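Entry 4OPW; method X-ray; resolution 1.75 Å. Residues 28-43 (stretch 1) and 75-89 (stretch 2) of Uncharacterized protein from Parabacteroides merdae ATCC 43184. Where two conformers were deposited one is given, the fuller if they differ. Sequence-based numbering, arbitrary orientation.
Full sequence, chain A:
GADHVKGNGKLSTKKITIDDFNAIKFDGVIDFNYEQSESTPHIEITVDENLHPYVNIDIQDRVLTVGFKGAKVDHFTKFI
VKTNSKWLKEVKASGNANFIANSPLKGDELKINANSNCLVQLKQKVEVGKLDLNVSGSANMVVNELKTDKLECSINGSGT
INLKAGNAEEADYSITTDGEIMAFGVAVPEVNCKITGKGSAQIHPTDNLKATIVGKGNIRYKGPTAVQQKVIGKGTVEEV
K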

# COMPACT_ATOMS: atom_id res chain seq x y z
N GLY A 28 -7.03 -11.86 -0.74
CA GLY A 28 -7.24 -12.92 0.25
C GLY A 28 -6.26 -12.79 1.39
O GLY A 28 -5.35 -11.95 1.33
N VAL A 29 -6.43 -13.63 2.42
CA VAL A 29 -5.60 -13.57 3.62
C VAL A 29 -4.27 -14.29 3.35
O VAL A 29 -4.05 -15.43 3.78
CB VAL A 29 -6.36 -14.06 4.87
CG1 VAL A 29 -5.51 -13.82 6.13
CG2 VAL A 29 -7.70 -13.34 4.99
N ILE A 30 -3.39 -13.59 2.61
CA ILE A 30 -2.09 -14.10 2.19
C ILE A 30 -1.02 -13.22 2.77
O ILE A 30 -1.15 -12.00 2.74
CB ILE A 30 -2.02 -14.11 0.62
CG1 ILE A 30 -3.05 -15.12 0.02
CG2 ILE A 30 -0.59 -14.38 0.09
CD1 ILE A 30 -3.38 -14.85 -1.45
N ASP A 31 0.05 -13.83 3.31
CA ASP A 31 1.23 -13.12 3.78
C ASP A 31 2.18 -13.06 2.61
O ASP A 31 2.78 -14.08 2.28
CB ASP A 31 1.84 -13.84 4.99
CG ASP A 31 0.83 -13.88 6.12
OD1 ASP A 31 0.48 -12.79 6.63
OD2 ASP A 31 0.25 -14.98 6.37
N PHE A 32 2.27 -11.91 1.93
CA PHE A 32 3.08 -11.78 0.72
C PHE A 32 4.37 -11.00 1.02
O PHE A 32 4.32 -9.82 1.35
CB PHE A 32 2.27 -11.10 -0.41
CG PHE A 32 2.82 -11.28 -1.81
CD1 PHE A 32 4.04 -10.71 -2.17
CD2 PHE A 32 2.07 -11.91 -2.80
CE1 PHE A 32 4.55 -10.87 -3.47
CE2 PHE A 32 2.57 -12.07 -4.08
CZ PHE A 32 3.80 -11.54 -4.42
N ASN A 33 5.52 -11.70 0.94
CA ASN A 33 6.85 -11.16 1.24
C ASN A 33 7.61 -10.95 -0.05
O ASN A 33 7.85 -11.91 -0.80
CB ASN A 33 7.59 -12.11 2.20
CG ASN A 33 6.87 -12.20 3.52
OD1 ASN A 33 6.54 -11.17 4.13
ND2 ASN A 33 6.47 -13.40 3.95
N TYR A 34 7.97 -9.70 -0.33
CA TYR A 34 8.62 -9.32 -1.57
C TYR A 34 9.97 -8.69 -1.36
O TYR A 34 10.17 -7.91 -0.42
CB TYR A 34 7.70 -8.33 -2.36
CG TYR A 34 8.36 -7.77 -3.60
CD1 TYR A 34 8.39 -8.49 -4.79
CD2 TYR A 34 9.03 -6.54 -3.56
CE1 TYR A 34 9.09 -8.02 -5.90
CE2 TYR A 34 9.73 -6.07 -4.67
CZ TYR A 34 9.75 -6.80 -5.84
OH TYR A 34 10.45 -6.31 -6.90
N GLU A 35 10.88 -8.98 -2.28
CA GLU A 35 12.19 -8.33 -2.30
C GLU A 35 12.53 -7.96 -3.74
O GLU A 35 12.23 -8.72 -4.67
CB GLU A 35 13.28 -9.21 -1.67
CG GLU A 35 13.27 -9.18 -0.15
CD GLU A 35 14.22 -10.14 0.55
OE1 GLU A 35 15.37 -10.29 0.09
OE2 GLU A 35 13.81 -10.73 1.58
N GLN A 36 13.09 -6.77 -3.92
CA GLN A 36 13.53 -6.29 -5.23
C GLN A 36 15.02 -6.64 -5.35
O GLN A 36 15.83 -6.21 -4.52
CB GLN A 36 13.28 -4.79 -5.41
CG GLN A 36 13.40 -4.35 -6.89
CD GLN A 36 13.40 -2.85 -7.12
OE1 GLN A 36 13.07 -2.05 -6.25
NE2 GLN A 36 13.77 -2.43 -8.33
N SER A 37 15.36 -7.47 -6.35
CA SER A 37 16.75 -7.90 -6.53
C SER A 37 16.99 -8.38 -7.95
O SER A 37 16.04 -8.68 -8.66
CB SER A 37 17.10 -9.02 -5.56
OG SER A 37 16.48 -10.24 -5.94
N GLU A 38 18.28 -8.53 -8.30
CA GLU A 38 18.73 -9.02 -9.61
C GLU A 38 18.93 -10.55 -9.62
O GLU A 38 19.21 -11.11 -10.68
CB GLU A 38 20.02 -8.31 -10.00
CG GLU A 38 19.78 -6.88 -10.43
CD GLU A 38 20.98 -6.20 -11.06
OE1 GLU A 38 21.86 -6.91 -11.60
OE2 GLU A 38 21.01 -4.95 -11.07
N SER A 39 18.78 -11.21 -8.46
CA SER A 39 18.90 -12.65 -8.26
C SER A 39 17.85 -13.41 -9.08
O SER A 39 16.74 -12.90 -9.25
CB SER A 39 18.70 -12.99 -6.78
OG SER A 39 19.68 -12.41 -5.95
N THR A 40 18.20 -14.63 -9.56
CA THR A 40 17.26 -15.49 -10.30
C THR A 40 15.90 -15.52 -9.58
O THR A 40 15.83 -15.94 -8.42
CB THR A 40 17.83 -16.92 -10.45
OG1 THR A 40 19.09 -16.84 -11.10
CG2 THR A 40 16.89 -17.84 -11.24
N PRO A 41 14.80 -15.07 -10.21
CA PRO A 41 13.54 -15.02 -9.48
C PRO A 41 12.97 -16.40 -9.15
O PRO A 41 12.96 -17.33 -9.99
CB PRO A 41 12.60 -14.24 -10.41
CG PRO A 41 13.53 -13.46 -11.31
CD PRO A 41 14.68 -14.41 -11.53
N HIS A 42 12.55 -16.52 -7.89
CA HIS A 42 11.88 -17.69 -7.36
C HIS A 42 10.60 -17.28 -6.66
O HIS A 42 10.44 -16.11 -6.28
CB HIS A 42 12.78 -18.46 -6.37
CG HIS A 42 13.91 -19.20 -7.02
ND1 HIS A 42 15.14 -18.61 -7.22
CD2 HIS A 42 13.96 -20.47 -7.49
CE1 HIS A 42 15.90 -19.52 -7.81
NE2 HIS A 42 15.23 -20.66 -8.00
N ILE A 43 9.70 -18.25 -6.48
CA ILE A 43 8.48 -18.08 -5.69
C ILE A 43 8.41 -19.25 -4.72
O ILE A 43 8.56 -20.41 -5.12
CB ILE A 43 7.19 -17.84 -6.52
CG1 ILE A 43 5.99 -17.47 -5.60
CG2 ILE A 43 6.88 -19.00 -7.49
CD1 ILE A 43 4.86 -16.70 -6.31
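Stretch 2 (75-89) HFTKFIVKTNSKWLK

Stretch 2 lies alongside stretch 1 as a neighbouring beta strand. Strand 80-85 runs parallel to strand 31-36, with 13° between their directions and a closest approach of 4.7 Å. Ile80 sits beside Asp31, Val81 beside Phe32, and so on to Ser85 beside Gln36. The backbone ladder starts with Asp31 N to Phe79 O (2.9 Å) and Val81 N to Asp31 O (2.8 Å). It goes on through Asn33 N to Val81 O (2.7 Å) and Thr83 N to Asn33 O (3.0 Å). It loosens near Glu35, where Ser85 N to Glu35 O is weak at 3.3 Å. Ser37 N to Ser85 O (3.0 Å) closes it.

The apolar packing is on the face that carries Phe32, Tyr34, Val81 and Thr83. Val81 is the central bump. Its CG1 lies over the face of the Phe32 ring, 3.6 Å from CE2, and also 3.8 Å from Ile43 CD1. Its CG2 is 3.7 Å from Ile30 CG2. The two methyls thus fill a hollow lined by Ile30, Phe32 and Ile43. Beside it, Ile30 CG1 rests over the Phe79 ring, 3.8 Å from CD2. Further on, Leu88 CD2 covers one face of the Tyr34 ring, 3.7 Å from CE2. The Tyr34 side chain reaches along stretch 2, beyond its bridge partner Thr83, and donates from OH to Ser85 OG (2.7 Å).

On the other face, Asn84 plugs the bend between Ser37 and His42. Its ND2 donates to Ser37 OG (3.0 Å) and Ser39 O (3.1 Å). Its OD1 accepts from His42 N (3.1 Å). Back on the face of Val81, Thr83 OG1 donates to His42 O (2.7 Å). Around Thr83, His42 and Ile43 lie on the side opposite strand 31-36. At the start, Lys78 extends its side chain to a salt bridge, NZ to Asp31 OD2 (2.7 Å).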

# COMPACT_ATOMS: atom_id res chain seq x y z
N HIS A 75 -11.34 -23.44 3.57
CA HIS A 75 -10.45 -23.05 4.66
C HIS A 75 -9.02 -23.46 4.37
O HIS A 75 -8.77 -24.55 3.84
CB HIS A 75 -10.90 -23.70 6.00
CG HIS A 75 -9.99 -23.39 7.16
ND1 HIS A 75 -9.03 -24.30 7.57
CD2 HIS A 75 -9.86 -22.25 7.88
CE1 HIS A 75 -8.39 -23.72 8.59
NE2 HIS A 75 -8.84 -22.47 8.80
N PHE A 76 -8.09 -22.57 4.73
CA PHE A 76 -6.66 -22.88 4.68
C PHE A 76 -6.05 -22.44 6.01
O PHE A 76 -6.58 -21.53 6.67
CB PHE A 76 -5.95 -22.26 3.47
CG PHE A 76 -6.02 -20.76 3.39
CD1 PHE A 76 -5.07 -19.97 4.03
CD2 PHE A 76 -7.06 -20.12 2.71
CE1 PHE A 76 -5.15 -18.57 3.99
CE2 PHE A 76 -7.14 -18.73 2.66
CZ PHE A 76 -6.18 -17.96 3.29
N THR A 77 -4.97 -23.10 6.43
CA THR A 77 -4.34 -22.80 7.72
C THR A 77 -3.54 -21.48 7.66
O THR A 77 -3.68 -20.62 8.53
CB THR A 77 -3.45 -24.00 8.13
OG1 THR A 77 -4.30 -25.15 8.25
CG2 THR A 77 -2.70 -23.77 9.48
N LYS A 78 -2.71 -21.34 6.63
CA LYS A 78 -1.90 -20.15 6.38
C LYS A 78 -1.50 -20.19 4.93
O LYS A 78 -1.48 -21.28 4.34
CB LYS A 78 -0.66 -20.14 7.32
CG LYS A 78 0.06 -18.78 7.40
CD LYS A 78 0.86 -18.64 8.67
CE LYS A 78 1.63 -17.34 8.75
NZ LYS A 78 0.73 -16.14 8.81
N PHE A 79 -1.25 -19.03 4.33
CA PHE A 79 -0.86 -18.94 2.93
C PHE A 79 0.24 -17.88 2.84
O PHE A 79 -0.04 -16.68 2.99
CB PHE A 79 -2.09 -18.62 2.05
CG PHE A 79 -1.99 -18.75 0.55
CD1 PHE A 79 -0.77 -18.61 -0.11
CD2 PHE A 79 -3.14 -18.89 -0.23
CE1 PHE A 79 -0.69 -18.70 -1.50
CE2 PHE A 79 -3.06 -18.98 -1.62
CZ PHE A 79 -1.84 -18.88 -2.25
N ILE A 80 1.50 -18.33 2.71
CA ILE A 80 2.66 -17.44 2.65
C ILE A 80 3.26 -17.48 1.26
O ILE A 80 3.46 -18.56 0.71
CB ILE A 80 3.74 -17.79 3.73
CG1 ILE A 80 3.15 -17.96 5.15
CG2 ILE A 80 4.90 -16.75 3.72
CD1 ILE A 80 4.18 -18.54 6.19
N VAL A 81 3.56 -16.30 0.71
CA VAL A 81 4.21 -16.14 -0.57
C VAL A 81 5.52 -15.39 -0.33
O VAL A 81 5.52 -14.34 0.33
CB VAL A 81 3.31 -15.41 -1.61
CG1 VAL A 81 4.06 -15.18 -2.93
CG2 VAL A 81 2.03 -16.19 -1.85
N LYS A 82 6.65 -15.94 -0.82
CA LYS A 82 7.94 -15.26 -0.76
C LYS A 82 8.48 -15.20 -2.19
O LYS A 82 8.71 -16.25 -2.78
CB LYS A 82 8.92 -15.95 0.20
CG LYS A 82 10.23 -15.16 0.34
CD LYS A 82 11.25 -15.85 1.22
CE LYS A 82 12.63 -15.27 0.98
NZ LYS A 82 13.55 -15.55 2.10
N THR A 83 8.66 -13.99 -2.76
CA THR A 83 9.15 -13.93 -4.15
C THR A 83 9.99 -12.66 -4.37
O THR A 83 10.08 -11.81 -3.48
CB THR A 83 7.97 -14.04 -5.14
OG1 THR A 83 8.45 -14.28 -6.45
CG2 THR A 83 7.03 -12.84 -5.09
N ASN A 84 10.62 -12.56 -5.52
CA ASN A 84 11.47 -11.42 -5.86
C ASN A 84 11.36 -11.11 -7.35
O ASN A 84 10.99 -11.99 -8.15
CB ASN A 84 12.95 -11.69 -5.47
CG ASN A 84 13.64 -12.70 -6.35
OD1 ASN A 84 13.29 -13.89 -6.35
ND2 ASN A 84 14.64 -12.26 -7.13
N SER A 85 11.71 -9.88 -7.73
CA SER A 85 11.77 -9.45 -9.12
C SER A 85 12.76 -8.31 -9.23
O SER A 85 13.06 -7.66 -8.24
CB SER A 85 10.40 -9.03 -9.62
OG SER A 85 10.00 -7.78 -9.09
N LYS A 86 13.24 -8.05 -10.45
CA LYS A 86 14.18 -6.96 -10.64
C LYS A 86 13.47 -5.59 -10.52
O LYS A 86 14.08 -4.62 -10.06
CB LYS A 86 14.86 -7.12 -12.01
CG LYS A 86 15.96 -6.11 -12.27
CD LYS A 86 16.83 -6.47 -13.48
CE LYS A 86 17.74 -5.31 -13.80
NZ LYS A 86 18.69 -5.64 -14.91
N TRP A 87 12.24 -5.51 -11.00
CA TRP A 87 11.46 -4.29 -11.05
C TRP A 87 10.08 -4.47 -10.42
O TRP A 87 9.49 -5.56 -10.50
CB TRP A 87 11.29 -3.84 -12.51
CG TRP A 87 12.57 -3.65 -13.24
CD1 TRP A 87 13.12 -4.48 -14.17
CD2 TRP A 87 13.51 -2.58 -13.05
NE1 TRP A 87 14.33 -3.97 -14.60
CE2 TRP A 87 14.59 -2.81 -13.92
CE3 TRP A 87 13.54 -1.45 -12.21
CZ2 TRP A 87 15.68 -1.92 -14.02
CZ3 TRP A 87 14.60 -0.56 -12.32
CH2 TRP A 87 15.67 -0.82 -13.20
N LEU A 88 9.55 -3.39 -9.83
CA LEU A 88 8.20 -3.39 -9.27
C LEU A 88 7.58 -2.00 -9.46
O LEU A 88 8.05 -1.03 -8.88
CB LEU A 88 8.16 -3.80 -7.80
CG LEU A 88 6.75 -3.93 -7.20
CD1 LEU A 88 5.98 -5.12 -7.81
CD2 LEU A 88 6.80 -4.01 -5.69
N LYS A 89 6.54 -1.92 -10.28
CA LYS A 89 5.90 -0.62 -10.53
C LYS A 89 4.51 -0.53 -9.90
O LYS A 89 3.95 0.57 -9.80
CB LYS A 89 5.82 -0.32 -12.06
CG LYS A 89 4.80 -1.22 -12.80
CD LYS A 89 4.70 -0.87 -14.28
CE LYS A 89 3.62 -1.69 -14.94
NZ LYS A 89 3.47 -1.33 -16.37
O HOH W 1 -2.30 -16.57 5.63
O HOH W 2 20.78 -4.01 -13.73
O HOH W 3 20.29 -7.76 -13.76